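Local coordinates for protein benzoate 1,2-dioxygenase beta subunit (Burkholderia mallei ATCC 23344, PDB 3E99) that probably forms, as the beta subunit, part of the dioxygenase that adds molecular oxygen to the ring of benzoate, at residues Asp31-Pro42 and Pro141-Leu150. Residues are numbered along the deposited sequence; the frame is centred on the assembly and turned at random. Where two conformers were deposited one is given.
Sequences DCYRADAVFWMP and PKIVSKYVVL
I143 lies over one face of the Y33 ring, its CD1 3.6 Å from the ring centroid in a CH-pi contact. I143 N to C32 O and R34 N to I143 O hold the two side by side. On the sheet face that bears Y33, F39 and I143, K146 runs extended beside F39, CG anti to the backbone N (chi1 172°). K146 CE comes 3.6 Å from F39 CE2. K146 NZ reaches Y33 OH (3.2 Å). NZ is also hydrogen-bonded to Y132 OH and the I164 carbonyl, and E17 hydrogen-bonds Y33 OH. On the opposite face of the sheet, with V38 and S145, the edge of Y147 meets the face of W40 in an offset edge-to-face pair, planes at 60°. P42 CG packs on Y147 CE1 at 3.6 Å. Strands 37-42 and 145-150 run parallel, with backbone bonds alternating from V38 N to V148 N. At the polar end, V144 CG2 sits over the R34 guanidinium, 3.4 Å from R34 CZ. R34 grips D36 side-on in a salt bridge, NE to OD1 and NH2 to OD2; D135 binds NH1. K142 bends at chi2 and brings K142 NZ to D31 O (2.7 Å). The parallel pair lies between strands 59-63 and 122-135 in the curved NTF2-like sheet, with helix 7-22 covering C32 and I143.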
# COMPACT_ATOMS: atom_id res chain seq x y z
N ASP A 31 -1.21 -19.97 -14.61
CA ASP A 31 -0.08 -20.82 -14.21
C ASP A 31 0.49 -20.53 -12.84
O ASP A 31 1.35 -21.27 -12.39
CB ASP A 31 1.05 -20.77 -15.24
CG ASP A 31 0.80 -21.68 -16.42
OD1 ASP A 31 0.03 -22.67 -16.29
OD2 ASP A 31 1.39 -21.39 -17.48
N CYS A 32 0.01 -19.49 -12.16
CA CYS A 32 0.38 -19.27 -10.76
C CYS A 32 -0.44 -20.12 -9.83
O CYS A 32 -0.18 -20.11 -8.61
CB CYS A 32 0.17 -17.79 -10.36
SG CYS A 32 1.16 -16.64 -11.29
N TYR A 33 -1.44 -20.84 -10.39
CA TYR A 33 -2.37 -21.66 -9.63
C TYR A 33 -2.18 -23.15 -9.91
O TYR A 33 -2.08 -23.56 -11.06
CB TYR A 33 -3.84 -21.29 -9.90
CG TYR A 33 -4.21 -19.91 -9.34
CD1 TYR A 33 -3.83 -18.75 -9.99
CD2 TYR A 33 -4.95 -19.78 -8.16
CE1 TYR A 33 -4.17 -17.49 -9.49
CE2 TYR A 33 -5.30 -18.53 -7.66
CZ TYR A 33 -4.88 -17.39 -8.29
OH TYR A 33 -5.24 -16.15 -7.77
N ARG A 34 -2.13 -23.94 -8.85
CA ARG A 34 -2.04 -25.39 -9.01
C ARG A 34 -3.35 -25.91 -9.62
O ARG A 34 -4.43 -25.38 -9.37
CB ARG A 34 -1.74 -26.07 -7.67
CG ARG A 34 -0.74 -27.19 -7.83
CD ARG A 34 -0.07 -27.63 -6.53
NE ARG A 34 -1.04 -28.23 -5.61
CZ ARG A 34 -0.70 -28.78 -4.46
NH1 ARG A 34 0.56 -28.77 -4.06
NH2 ARG A 34 -1.62 -29.31 -3.68
N ALA A 35 -3.26 -26.97 -10.44
CA ALA A 35 -4.47 -27.48 -11.09
C ALA A 35 -5.59 -27.77 -10.07
O ALA A 35 -6.77 -27.62 -10.37
CB ALA A 35 -4.15 -28.71 -11.93
N ASP A 36 -5.21 -28.15 -8.85
CA ASP A 36 -6.18 -28.45 -7.78
C ASP A 36 -6.44 -27.25 -6.84
O ASP A 36 -6.97 -27.44 -5.75
CB ASP A 36 -5.72 -29.64 -6.95
CG ASP A 36 -4.47 -29.37 -6.15
OD1 ASP A 36 -3.71 -28.44 -6.49
OD2 ASP A 36 -4.24 -30.11 -5.18
N ALA A 37 -6.11 -26.04 -7.29
CA ALA A 37 -6.34 -24.84 -6.48
C ALA A 37 -7.82 -24.63 -6.18
O ALA A 37 -8.66 -24.74 -7.07
CB ALA A 37 -5.75 -23.60 -7.16
N VAL A 38 -8.13 -24.31 -4.93
CA VAL A 38 -9.46 -23.88 -4.54
C VAL A 38 -9.43 -22.36 -4.40
O VAL A 38 -8.47 -21.81 -3.86
CB VAL A 38 -9.89 -24.46 -3.16
CG1 VAL A 38 -11.28 -23.99 -2.78
CG2 VAL A 38 -9.85 -25.98 -3.19
N PHE A 39 -10.48 -21.70 -4.89
CA PHE A 39 -10.55 -20.25 -4.98
C PHE A 39 -11.91 -19.89 -4.43
O PHE A 39 -12.91 -20.28 -4.98
CB PHE A 39 -10.43 -19.81 -6.44
CG PHE A 39 -10.38 -18.32 -6.66
CD1 PHE A 39 -11.49 -17.52 -6.41
CD2 PHE A 39 -9.23 -17.72 -7.17
CE1 PHE A 39 -11.44 -16.12 -6.63
CE2 PHE A 39 -9.17 -16.33 -7.40
CZ PHE A 39 -10.28 -15.54 -7.14
N TRP A 40 -11.93 -19.13 -3.35
CA TRP A 40 -13.14 -18.89 -2.62
C TRP A 40 -13.25 -17.46 -2.10
O TRP A 40 -12.44 -16.99 -1.26
CB TRP A 40 -13.21 -19.86 -1.46
CG TRP A 40 -14.41 -19.72 -0.64
CD1 TRP A 40 -15.67 -19.34 -1.05
CD2 TRP A 40 -14.52 -19.99 0.75
NE1 TRP A 40 -16.53 -19.35 0.01
CE2 TRP A 40 -15.85 -19.73 1.13
CE3 TRP A 40 -13.61 -20.42 1.72
CZ2 TRP A 40 -16.30 -19.88 2.45
CZ3 TRP A 40 -14.04 -20.54 3.05
CH2 TRP A 40 -15.39 -20.29 3.40
N MSE A 41 -14.27 -16.77 -2.61
CA MSE A 41 -14.63 -15.48 -2.07
C MSE A 41 -16.01 -15.59 -1.50
O MSE A 41 -16.97 -15.51 -2.26
CB MSE A 41 -14.59 -14.38 -3.13
CG MSE A 41 -15.00 -13.01 -2.58
SE MSE A 41 -14.58 -11.53 -3.90
CE MSE A 41 -15.69 -12.08 -5.23
N PRO A 42 -16.12 -15.76 -0.16
CA PRO A 42 -17.42 -15.86 0.51
C PRO A 42 -18.30 -14.60 0.41
O PRO A 42 -17.81 -13.49 0.21
CB PRO A 42 -17.04 -16.13 1.96
CG PRO A 42 -15.67 -15.57 2.10
CD PRO A 42 -15.01 -15.85 0.82
N PRO A 141 6.34 -21.11 -7.95
CA PRO A 141 5.32 -21.28 -6.91
C PRO A 141 3.94 -21.52 -7.49
O PRO A 141 3.67 -21.07 -8.59
CB PRO A 141 5.36 -19.94 -6.15
CG PRO A 141 6.72 -19.40 -6.45
CD PRO A 141 6.95 -19.76 -7.87
N LYS A 142 3.08 -22.22 -6.73
CA LYS A 142 1.74 -22.54 -7.17
C LYS A 142 0.76 -22.36 -6.03
O LYS A 142 0.91 -22.97 -4.96
CB LYS A 142 1.65 -23.98 -7.69
CG LYS A 142 2.50 -24.35 -8.89
CD LYS A 142 1.85 -23.90 -10.22
CE LYS A 142 2.71 -24.15 -11.44
NZ LYS A 142 1.92 -23.91 -12.72
N ILE A 143 -0.23 -21.50 -6.24
CA ILE A 143 -1.31 -21.34 -5.28
C ILE A 143 -2.12 -22.63 -5.11
O ILE A 143 -2.65 -23.16 -6.07
CB ILE A 143 -2.25 -20.19 -5.65
CG1 ILE A 143 -1.46 -18.84 -5.59
CG2 ILE A 143 -3.48 -20.24 -4.73
CD1 ILE A 143 -2.01 -17.70 -6.39
N VAL A 144 -2.25 -23.09 -3.87
CA VAL A 144 -3.04 -24.30 -3.54
C VAL A 144 -4.43 -23.89 -3.05
O VAL A 144 -5.41 -24.56 -3.32
CB VAL A 144 -2.35 -25.11 -2.44
CG1 VAL A 144 -3.27 -26.20 -1.96
CG2 VAL A 144 -1.04 -25.70 -2.95
N SER A 145 -4.52 -22.74 -2.38
CA SER A 145 -5.81 -22.22 -1.91
C SER A 145 -5.80 -20.69 -1.83
O SER A 145 -4.85 -20.10 -1.35
CB SER A 145 -6.14 -22.82 -0.53
OG SER A 145 -7.07 -22.02 0.20
N LYS A 146 -6.87 -20.06 -2.32
CA LYS A 146 -7.09 -18.64 -2.21
C LYS A 146 -8.47 -18.34 -1.60
O LYS A 146 -9.50 -18.80 -2.06
CB LYS A 146 -6.92 -17.96 -3.56
CG LYS A 146 -7.33 -16.48 -3.61
CD LYS A 146 -6.74 -15.85 -4.79
CE LYS A 146 -7.31 -14.42 -5.01
NZ LYS A 146 -6.48 -13.72 -6.08
N TYR A 147 -8.44 -17.54 -0.53
CA TYR A 147 -9.61 -17.12 0.20
C TYR A 147 -9.57 -15.59 0.22
O TYR A 147 -8.55 -15.00 0.62
CB TYR A 147 -9.50 -17.64 1.63
CG TYR A 147 -10.56 -17.16 2.58
CD1 TYR A 147 -11.84 -17.70 2.54
CD2 TYR A 147 -10.27 -16.21 3.54
CE1 TYR A 147 -12.80 -17.30 3.43
CE2 TYR A 147 -11.24 -15.79 4.43
CZ TYR A 147 -12.50 -16.34 4.38
OH TYR A 147 -13.46 -15.92 5.28
N VAL A 148 -10.66 -14.98 -0.21
CA VAL A 148 -10.74 -13.54 -0.38
C VAL A 148 -11.95 -13.02 0.33
O VAL A 148 -13.07 -13.44 0.03
CB VAL A 148 -10.89 -13.12 -1.86
CG1 VAL A 148 -10.96 -11.58 -1.98
CG2 VAL A 148 -9.80 -13.67 -2.70
N VAL A 149 -11.73 -12.11 1.25
CA VAL A 149 -12.77 -11.34 1.93
C VAL A 149 -12.86 -9.93 1.31
O VAL A 149 -11.93 -9.09 1.44
CB VAL A 149 -12.45 -11.30 3.45
CG1 VAL A 149 -13.47 -10.46 4.26
CG2 VAL A 149 -12.39 -12.74 3.95
N LEU A 150 -13.96 -9.71 0.58
CA LEU A 150 -14.26 -8.39 0.02
C LEU A 150 -15.02 -7.60 1.04
O LEU A 150 -16.16 -7.93 1.41
CB LEU A 150 -15.09 -8.50 -1.23
CG LEU A 150 -15.55 -7.21 -1.89
CD1 LEU A 150 -14.38 -6.49 -2.50
CD2 LEU A 150 -16.60 -7.56 -2.91
O HOH W 1 -0.28 -24.95 -12.65
O HOH W 2 -6.49 -27.25 -2.99
O HOH W 3 -15.66 -11.82 0.63